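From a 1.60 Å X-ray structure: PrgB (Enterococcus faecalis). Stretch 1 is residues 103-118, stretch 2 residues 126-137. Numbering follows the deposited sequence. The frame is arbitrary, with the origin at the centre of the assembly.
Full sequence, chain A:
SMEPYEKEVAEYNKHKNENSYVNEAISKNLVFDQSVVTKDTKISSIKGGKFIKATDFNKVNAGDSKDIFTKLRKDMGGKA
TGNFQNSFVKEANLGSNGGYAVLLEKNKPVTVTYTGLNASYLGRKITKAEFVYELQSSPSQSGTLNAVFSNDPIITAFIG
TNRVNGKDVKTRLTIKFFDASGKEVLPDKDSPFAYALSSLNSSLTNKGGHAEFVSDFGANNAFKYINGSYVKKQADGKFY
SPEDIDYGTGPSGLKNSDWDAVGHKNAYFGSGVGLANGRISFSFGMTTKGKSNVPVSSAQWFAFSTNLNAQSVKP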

ATOM      1  N   LEU A 103     -15.205  -4.656   5.899  1.00 22.64           N
ATOM      2  CA  LEU A 103     -14.806  -3.858   7.066  1.00 24.98           C
ATOM      3  C   LEU A 103     -13.584  -4.517   7.694  1.00 27.71           C
ATOM      4  O   LEU A 103     -13.620  -5.727   7.975  1.00 30.69           O
ATOM      5  CB  LEU A 103     -15.935  -3.801   8.109  1.00 24.83           C
ATOM      6  CG  LEU A 103     -15.609  -2.844   9.277  1.00 24.74           C
ATOM      7  CD1 LEU A 103     -15.908  -1.420   8.897  1.00 24.18           C
ATOM      8  CD2 LEU A 103     -16.576  -3.161  10.455  1.00 26.70           C
ATOM      9  N   LEU A 104     -12.506  -3.745   7.936  1.00 21.53           N
ATOM     10  CA  LEU A 104     -11.345  -4.260   8.676  1.00 22.58           C
ATOM     11  C   LEU A 104     -11.433  -3.820  10.128  1.00 24.14           C
ATOM     12  O   LEU A 104     -11.695  -2.645  10.428  1.00 23.50           O
ATOM     13  CB  LEU A 104      -9.999  -3.773   8.110  1.00 22.15           C
ATOM     14  CG  LEU A 104      -9.776  -4.090   6.620  1.00 25.08           C
ATOM     15  CD1 LEU A 104      -8.401  -3.496   6.268  1.00 27.31           C
ATOM     16  CD2 LEU A 104      -9.782  -5.561   6.436  1.00 29.64           C
ATOM     17  N   GLU A 105     -11.214  -4.775  11.043  1.00 25.45           N
ATOM     18  CA  GLU A 105     -11.342  -4.501  12.463  1.00 25.84           C
ATOM     19  C   GLU A 105     -10.088  -5.001  13.154  1.00 24.53           C
ATOM     20  O   GLU A 105      -9.445  -5.948  12.694  1.00 28.61           O
ATOM     21  CB  GLU A 105     -12.587  -5.208  13.060  1.00 28.83           C
ATOM     22  CG  GLU A 105     -13.895  -4.708  12.399  1.00 28.47           C
ATOM     23  CD  GLU A 105     -15.085  -5.427  12.984  1.00 37.54           C
ATOM     24  OE1 GLU A 105     -15.578  -6.428  12.397  1.00 34.43           O
ATOM     25  OE2 GLU A 105     -15.493  -5.010  14.079  1.00 41.80           O
ATOM     26  N   LYS A 106      -9.795  -4.391  14.310  1.00 28.74           N
ATOM     27  CA  LYS A 106      -8.661  -4.814  15.100  1.00 34.31           C
ATOM     28  C   LYS A 106      -8.803  -6.295  15.442  1.00 30.55           C
ATOM     29  O   LYS A 106      -9.896  -6.751  15.807  1.00 29.16           O
ATOM     30  CB  LYS A 106      -8.605  -3.978  16.390  1.00 36.61           C
ATOM     31  CG  LYS A 106      -7.236  -4.013  17.094  1.00 36.23           C
ATOM     32  CD  LYS A 106      -6.142  -3.359  16.274  1.00 48.06           C
ATOM     33  CE  LYS A 106      -4.744  -3.422  16.947  1.00 59.27           C
ATOM     34  NZ  LYS A 106      -3.959  -4.701  16.823  1.00 51.91           N
ATOM     35  N   ASN A 107      -7.691  -7.004  15.327  1.00 31.32           N
ATOM     36  CA  ASN A 107      -7.495  -8.407  15.698  1.00 30.64           C
ATOM     37  C   ASN A 107      -8.291  -9.375  14.851  1.00 37.95           C
ATOM     38  O   ASN A 107      -8.535 -10.509  15.286  1.00 36.31           O
ATOM     39  CB  ASN A 107      -7.842  -8.657  17.185  1.00 34.50           C
ATOM     40  CG  ASN A 107      -7.064  -7.770  18.118  1.00 45.13           C
ATOM     41  OD1 ASN A 107      -5.832  -7.668  18.000  1.00 51.44           O
ATOM     42  ND2 ASN A 107      -7.773  -7.091  19.041  1.00 49.04           N
ATOM     43  N   LYS A 108      -8.749  -8.954  13.661  1.00 28.23           N
ATOM     44  CA  LYS A 108      -9.538  -9.805  12.770  1.00 28.58           C
ATOM     45  C   LYS A 108      -8.922  -9.738  11.367  1.00 28.74           C
ATOM     46  O   LYS A 108      -9.400  -8.976  10.511  1.00 28.10           O
ATOM     47  CB  LYS A 108     -10.991  -9.343  12.759  1.00 28.47           C
ATOM     48  CG  LYS A 108     -11.644  -9.519  14.151  1.00 30.88           C
ATOM     49  CD  LYS A 108     -12.899  -8.722  14.324  1.00 32.96           C
ATOM     50  CE  LYS A 108     -13.381  -8.855  15.805  1.00 35.93           C
ATOM     51  NZ  LYS A 108     -14.368  -7.755  16.221  1.00 36.59           N
ATOM     52  N   PRO A 109      -7.859 -10.514  11.111  1.00 29.49           N
ATOM     53  CA  PRO A 109      -7.205 -10.492   9.792  1.00 26.48           C
ATOM     54  C   PRO A 109      -8.138 -11.038   8.724  1.00 28.89           C
ATOM     55  O   PRO A 109      -8.921 -11.949   8.976  1.00 29.14           O
ATOM     56  CB  PRO A 109      -5.971 -11.390   9.968  1.00 31.31           C
ATOM     57  CG  PRO A 109      -6.228 -12.160  11.249  1.00 36.05           C
ATOM     58  CD  PRO A 109      -7.189 -11.398  12.090  1.00 36.80           C
ATOM     59  N   VAL A 110      -8.104 -10.406   7.551  1.00 24.00           N
ATOM     60  CA  VAL A 110      -8.994 -10.755   6.447  1.00 24.51           C
ATOM     61  C   VAL A 110      -8.133 -11.367   5.358  1.00 24.38           C
ATOM     62  O   VAL A 110      -7.149 -10.758   4.902  1.00 25.99           O
ATOM     63  CB  VAL A 110      -9.732  -9.508   5.945  1.00 24.22           C
ATOM     64  CG1 VAL A 110     -10.491  -9.856   4.672  1.00 27.55           C
ATOM     65  CG2 VAL A 110     -10.626  -9.015   7.103  1.00 27.15           C
ATOM     66  N   THR A 111      -8.461 -12.581   4.948  1.00 24.82           N
ATOM     67  CA  THR A 111      -7.653 -13.246   3.910  1.00 25.33           C
ATOM     68  C   THR A 111      -8.386 -13.127   2.583  1.00 29.76           C
ATOM     69  O   THR A 111      -9.498 -13.649   2.443  1.00 28.16           O
ATOM     70  CB  THR A 111      -7.414 -14.721   4.265  1.00 25.99           C
ATOM     71  OG1 THR A 111      -6.759 -14.828   5.553  1.00 29.14           O
ATOM     72  CG2 THR A 111      -6.608 -15.464   3.179  1.00 27.56           C
ATOM     73  N   VAL A 112      -7.740 -12.464   1.599  1.00 23.35           N
ATOM     74  CA  VAL A 112      -8.248 -12.347   0.230  1.00 27.74           C
ATOM     75  C   VAL A 112      -7.474 -13.335  -0.638  1.00 25.00           C
ATOM     76  O   VAL A 112      -6.260 -13.217  -0.789  1.00 28.55           O
ATOM     77  CB  VAL A 112      -8.057 -10.908  -0.287  1.00 23.10           C
ATOM     78  CG1 VAL A 112      -8.550 -10.770  -1.764  1.00 26.26           C
ATOM     79  CG2 VAL A 112      -8.679  -9.876   0.667  1.00 25.72           C
ATOM     80  N   THR A 113      -8.161 -14.291  -1.242  1.00 25.40           N
ATOM     81  CA  THR A 113      -7.500 -15.282  -2.084  1.00 28.96           C
ATOM     82  C   THR A 113      -7.725 -14.957  -3.558  1.00 32.37           C
ATOM     83  O   THR A 113      -8.856 -14.743  -3.987  1.00 37.21           O
ATOM     84  CB  THR A 113      -8.042 -16.672  -1.760  1.00 30.74           C
ATOM     85  OG1 THR A 113      -7.768 -16.971  -0.377  1.00 33.22           O
ATOM     86  CG2 THR A 113      -7.380 -17.716  -2.634  1.00 36.00           C
ATOM     87  N   TYR A 114      -6.649 -14.922  -4.323  1.00 30.79           N
ATOM     88  CA  TYR A 114      -6.713 -14.826  -5.780  1.00 32.04           C
ATOM     89  C   TYR A 114      -6.432 -16.188  -6.378  1.00 34.18           C
ATOM     90  O   TYR A 114      -5.485 -16.876  -5.962  1.00 32.92           O
ATOM     91  CB  TYR A 114      -5.686 -13.831  -6.329  1.00 32.11           C
ATOM     92  CG  TYR A 114      -5.968 -12.390  -5.925  1.00 27.29           C
ATOM     93  CD1 TYR A 114      -6.770 -11.610  -6.737  1.00 30.84           C
ATOM     94  CD2 TYR A 114      -5.380 -11.824  -4.797  1.00 30.00           C
ATOM     95  CE1 TYR A 114      -7.060 -10.306  -6.400  1.00 28.71           C
ATOM     96  CE2 TYR A 114      -5.640 -10.496  -4.442  1.00 26.39           C
ATOM     97  CZ  TYR A 114      -6.499  -9.741  -5.249  1.00 26.50           C
ATOM     98  OH  TYR A 114      -6.805  -8.415  -4.976  1.00 29.23           O
ATOM     99  N   THR A 115      -7.220 -16.572  -7.401  1.00 36.57           N
ATOM    100  CA  THR A 115      -6.865 -17.729  -8.216  1.00 38.20           C
ATOM    101  C   THR A 115      -6.734 -17.299  -9.671  1.00 41.11           C
ATOM    102  O   THR A 115      -6.996 -16.146 -10.032  1.00 37.40           O
ATOM    103  CB  THR A 115      -7.916 -18.839  -8.102  1.00 43.46           C
ATOM    104  OG1 THR A 115      -9.188 -18.282  -8.452  1.00 39.64           O
ATOM    105  CG2 THR A 115      -7.991 -19.330  -6.680  1.00 42.54           C
ATOM    106  N   GLY A 116      -6.292 -18.232 -10.492  1.00 43.71           N
ATOM    107  CA  GLY A 116      -6.148 -17.976 -11.909  1.00 45.50           C
ATOM    108  C   GLY A 116      -5.013 -17.057 -12.278  1.00 39.34           C
ATOM    109  O   GLY A 116      -5.135 -16.312 -13.251  1.00 41.99           O
ATOM    110  N   LEU A 117      -3.912 -17.077 -11.533  1.00 39.24           N
ATOM    111  CA  LEU A 117      -2.763 -16.235 -11.836  1.00 35.85           C
ATOM    112  C   LEU A 117      -1.760 -16.928 -12.750  1.00 41.90           C
ATOM    113  O   LEU A 117      -1.698 -18.155 -12.846  1.00 42.56           O
ATOM    114  CB  LEU A 117      -2.019 -15.870 -10.551  1.00 33.60           C
ATOM    115  CG  LEU A 117      -2.854 -15.252  -9.450  1.00 32.26           C
ATOM    116  CD1 LEU A 117      -1.989 -15.054  -8.169  1.00 32.13           C
ATOM    117  CD2 LEU A 117      -3.446 -13.967  -9.930  1.00 38.52           C
ATOM    118  N   ASN A 118      -0.907 -16.120 -13.368  1.00 39.81           N
ATOM    119  CA  ASN A 118       0.225 -16.664 -14.108  1.00 40.17           C
ATOM    120  C   ASN A 118       1.496 -15.913 -13.728  1.00 44.05           C
ATOM    121  O   ASN A 118       2.217 -15.354 -14.554  1.00 43.59           O
ATOM    122  CB  ASN A 118      -0.070 -16.642 -15.608  1.00 49.32           C
ATOM    123  CG  ASN A 118       1.031 -17.286 -16.410  1.00 53.35           C
ATOM    124  OD1 ASN A 118       1.542 -18.330 -16.016  1.00 49.45           O
ATOM    125  ND2 ASN A 118       1.348 -16.721 -17.562  1.00 57.05           N
ATOM    126  N   ILE A 126       3.306 -19.388 -10.356  1.00 38.10           N
ATOM    127  CA  ILE A 126       2.474 -19.037  -9.211  1.00 33.68           C
ATOM    128  C   ILE A 126       1.069 -18.812  -9.741  1.00 41.72           C
ATOM    129  O   ILE A 126       0.820 -17.869 -10.503  1.00 43.96           O
ATOM    130  CB  ILE A 126       3.005 -17.794  -8.493  1.00 34.99           C
ATOM    131  CG1 ILE A 126       4.325 -18.172  -7.816  1.00 36.82           C
ATOM    132  CG2 ILE A 126       1.914 -17.207  -7.489  1.00 31.50           C
ATOM    133  CD1 ILE A 126       5.166 -17.010  -7.419  1.00 32.71           C
ATOM    134  N   THR A 127       0.141 -19.662  -9.322  1.00 37.15           N
ATOM    135  CA  THR A 127      -1.216 -19.618  -9.845  1.00 38.18           C
ATOM    136  C   THR A 127      -2.227 -19.059  -8.864  1.00 35.61           C
ATOM    137  O   THR A 127      -3.358 -18.760  -9.272  1.00 39.95           O
ATOM    138  CB  THR A 127      -1.668 -21.032 -10.226  1.00 38.37           C
ATOM    139  OG1 THR A 127      -1.568 -21.873  -9.084  1.00 41.13           O
ATOM    140  CG2 THR A 127      -0.778 -21.637 -11.266  1.00 39.95           C
ATOM    141  N   LYS A 128      -1.863 -18.929  -7.587  1.00 33.47           N
ATOM    142  CA  LYS A 128      -2.801 -18.504  -6.551  1.00 31.39           C
ATOM    143  C   LYS A 128      -2.002 -17.682  -5.541  1.00 30.91           C
ATOM    144  O   LYS A 128      -0.796 -17.917  -5.366  1.00 35.04           O
ATOM    145  CB  LYS A 128      -3.420 -19.753  -5.880  1.00 34.47           C
ATOM    146  CG  LYS A 128      -4.144 -19.563  -4.529  1.00 41.12           C
ATOM    147  CD  LYS A 128      -4.844 -20.846  -4.070  1.00 45.06           C
ATOM    148  CE  LYS A 128      -4.579 -21.202  -2.595  1.00 63.86           C
ATOM    149  NZ  LYS A 128      -5.557 -22.226  -2.088  1.00 71.35           N
ATOM    150  N   ALA A 129      -2.677 -16.753  -4.864  1.00 31.48           N
ATOM    151  CA  ALA A 129      -2.058 -15.989  -3.779  1.00 31.79           C
ATOM    152  C   ALA A 129      -3.084 -15.651  -2.702  1.00 32.27           C
ATOM    153  O   ALA A 129      -4.266 -15.509  -2.974  1.00 32.55           O
ATOM    154  CB  ALA A 129      -1.412 -14.700  -4.324  1.00 32.62           C
ATOM    155  N   GLU A 130      -2.608 -15.571  -1.462  1.00 28.59           N
ATOM    156  CA  GLU A 130      -3.387 -15.097  -0.316  1.00 26.55           C
ATOM    157  C   GLU A 130      -2.809 -13.783   0.148  1.00 28.73           C
ATOM    158  O   GLU A 130      -1.625 -13.717   0.476  1.00 28.96           O
ATOM    159  CB  GLU A 130      -3.331 -16.106   0.828  1.00 28.43           C
ATOM    160  CG  GLU A 130      -4.171 -17.328   0.525  1.00 31.81           C
ATOM    161  CD  GLU A 130      -4.025 -18.443   1.557  1.00 34.41           C
ATOM    162  OE1 GLU A 130      -3.103 -18.367   2.399  1.00 34.34           O
ATOM    163  OE2 GLU A 130      -4.819 -19.419   1.510  1.00 38.31           O
ATOM    164  N   PHE A 131      -3.628 -12.720   0.114  1.00 24.03           N
ATOM    165  CA  PHE A 131      -3.251 -11.422   0.678  1.00 27.01           C
ATOM    166  C   PHE A 131      -3.996 -11.271   2.002  1.00 25.01           C
ATOM    167  O   PHE A 131      -5.220 -11.196   1.999  1.00 25.02           O
ATOM    168  CB  PHE A 131      -3.692 -10.327  -0.293  1.00 25.28           C
ATOM    169  CG  PHE A 131      -2.806 -10.177  -1.514  1.00 23.75           C
ATOM    170  CD1 PHE A 131      -2.507 -11.248  -2.361  1.00 27.95           C
ATOM    171  CD2 PHE A 131      -2.256  -8.920  -1.783  1.00 26.03           C
ATOM    172  CE1 PHE A 131      -1.647 -11.054  -3.477  1.00 30.41           C
ATOM    173  CE2 PHE A 131      -1.379  -8.746  -2.887  1.00 24.94           C
ATOM    174  CZ  PHE A 131      -1.135  -9.801  -3.721  1.00 26.88           C
ATOM    175  N   VAL A 132      -3.279 -11.221   3.123  1.00 23.68           N
ATOM    176  CA  VAL A 132      -3.886 -11.100   4.447  1.00 22.21           C
ATOM    177  C   VAL A 132      -3.686  -9.695   4.958  1.00 20.73           C
ATOM    178  O   VAL A 132      -2.549  -9.224   5.127  1.00 25.54           O
ATOM    179  CB  VAL A 132      -3.292 -12.113   5.429  1.00 24.62           C
ATOM    180  CG1 VAL A 132      -3.925 -11.919   6.829  1.00 27.82           C
ATOM    181  CG2 VAL A 132      -3.483 -13.532   4.835  1.00 26.82           C
ATOM    182  N   TYR A 133      -4.810  -9.011   5.183  1.00 20.77           N
ATOM    183  CA  TYR A 133      -4.861  -7.627   5.663  1.00 22.71           C
ATOM    184  C   TYR A 133      -5.286  -7.607   7.117  1.00 23.43           C
ATOM    185  O   TYR A 133      -6.265  -8.239   7.469  1.00 25.28           O
ATOM    186  CB  TYR A 133      -5.898  -6.852   4.863  1.00 21.28           C
ATOM    187  CG  TYR A 133      -5.546  -6.760   3.406  1.00 20.95           C
ATOM    188  CD1 TYR A 133      -5.963  -7.740   2.475  1.00 21.65           C
ATOM    189  CD2 TYR A 133      -4.853  -5.625   2.936  1.00 21.92           C
ATOM    190  CE1 TYR A 133      -5.656  -7.577   1.089  1.00 23.16           C
ATOM    191  CE2 TYR A 133      -4.543  -5.511   1.587  1.00 21.41           C
ATOM    192  CZ  TYR A 133      -4.956  -6.471   0.707  1.00 21.93           C
ATOM    193  OH  TYR A 133      -4.709  -6.423  -0.638  1.00 24.74           O
ATOM    194  N   GLU A 134      -4.549  -6.859   7.944  1.00 22.26           N
ATOM    195  CA  GLU A 134      -4.918  -6.733   9.333  1.00 21.61           C
ATOM    196  C   GLU A 134      -4.809  -5.277   9.721  1.00 27.27           C
ATOM    197  O   GLU A 134      -3.722  -4.695   9.645  1.00 25.54           O
ATOM    198  CB  GLU A 134      -4.043  -7.620  10.233  1.00 23.77           C
ATOM    199  CG  GLU A 134      -4.596  -7.616  11.622  1.00 34.03           C
ATOM    200  CD  GLU A 134      -3.974  -8.652  12.533  1.00 35.54           C
ATOM    201  OE1 GLU A 134      -3.223  -9.579  12.073  1.00 37.67           O
ATOM    202  OE2 GLU A 134      -4.261  -8.533  13.767  1.00 38.14           O
ATOM    203  N   LEU A 135      -5.922  -4.708  10.189  1.00 25.03           N
ATOM    204  CA  LEU A 135      -5.891  -3.370  10.768  1.00 23.66           C
ATOM    205  C   LEU A 135      -4.857  -3.279  11.888  1.00 24.69           C
ATOM    206  O   LEU A 135      -4.793  -4.133  12.792  1.00 26.60           O
ATOM    207  CB  LEU A 135      -7.285  -2.978  11.294  1.00 24.77           C
ATOM    208  CG  LEU A 135      -7.504  -1.570  11.888  1.00 25.94           C
ATOM    209  CD1 LEU A 135      -8.995  -1.238  11.726  1.00 30.35           C
ATOM    210  CD2 LEU A 135      -7.150  -1.480  13.438  1.00 26.29           C
ATOM    211  N   GLN A 136      -4.078  -2.186  11.841  1.00 25.83           N
ATOM    212  CA  GLN A 136      -3.183  -1.798  12.922  1.00 23.57           C
ATOM    213  C   GLN A 136      -3.465  -0.429  13.543  1.00 27.69           C
ATOM    214  O   GLN A 136      -3.263  -0.266  14.762  1.00 32.14           O
ATOM    215  CB  GLN A 136      -1.739  -1.851  12.415  1.00 28.13           C
ATOM    216  CG  GLN A 136      -1.359  -3.311  12.136  1.00 27.45           C
ATOM    217  CD  GLN A 136       0.100  -3.428  11.826  1.00 36.76           C
ATOM    218  OE1 GLN A 136       0.576  -2.758  10.937  1.00 36.24           O
ATOM    219  NE2 GLN A 136       0.816  -4.275  12.566  1.00 36.04           N
ATOM    220  N   SER A 137      -3.940   0.547  12.766  1.00 26.75           N
ATOM    221  CA  SER A 137      -4.263   1.855  13.323  1.00 26.74           C
ATOM    222  C   SER A 137      -5.415   2.440  12.501  1.00 25.91           C
ATOM    223  O   SER A 137      -5.485   2.253  11.283  1.00 27.13           O
ATOM    224  CB  SER A 137      -3.052   2.812  13.298  1.00 29.61           C
ATOM    225  OG  SER A 137      -3.312   4.043  13.978  1.00 32.27           O
TER
HETATM  226  O   HOH W   1      -8.314  -6.316  10.269  1.00 27.12           O
HETATM  227  O   HOH W   2      -5.082  -6.040  14.555  1.00 35.26           O
HETATM  228  O   HOH W   3      -7.302 -19.466   0.443  1.00 41.76           O
HETATM  229  O   HOH W   4      -6.587  -7.223  -2.493  1.00 27.77           O

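Strand 110-115 lies antiparallel to strand 126-137, with the N-to-C directions 159° apart. V110, V112 and Y114 form the hydrogen-bonded pairs, facing Y133, F131 and A129. Each pair makes two backbone bonds. V110 N donates to Y133 O at 2.8 Å, and Y133 N returns a bond to V110 O at 2.9 Å. V112 N to F131 O and F131 N to V112 O are both 2.8 Å. Y114 N to A129 O is 2.8 Å, and A129 N to Y114 O is 3.0 Å. All six are close to straight. T111-V132 and T113-E130 are the non-hydrogen-bonded pairs between them, so their CA atoms come closer.

Past the Y114-A129 pair the regular bonding pattern stops. G116 has positive phi, a conformation that favours glycine. L117 N then bonds to T127 O at 2.9 Å. At the other end, E105 to K108 form a type II turn. K108 N bonds to E105 O at 3.2 Å within the turn. No direct hydrogen bond joins the turn to the other stretch; a water donates to E105 O and K108 O and accepts from L135 N.

Side chains alternate between the two faces of the sheet. V110, V112, Y114, A129, F131 and Y133 share the buried face. The edge of Y114 meets the face of F131, with ring centroids 5.3 Å apart and planes at 76°. V112 CG2 packs 3.8 Å from Y133 CE1. L117 CD1 reaches A129 CB at 3.9 Å. A water links the hydroxyls of Y114 and Y133.

T111, T113, E130 and V132 lie on the opposite, partly exposed face. T111 OG1 touches V132 CG2 at 3.6 Å. A water bridges T113 OG1 and E130 OE2, joining two polar groups that do not bond directly.

Near the turn, the aliphatic part of K106 covers L135, with K106 CD 3.5 Å from L135 CD2. Its NZ shares a water with E134 OE2.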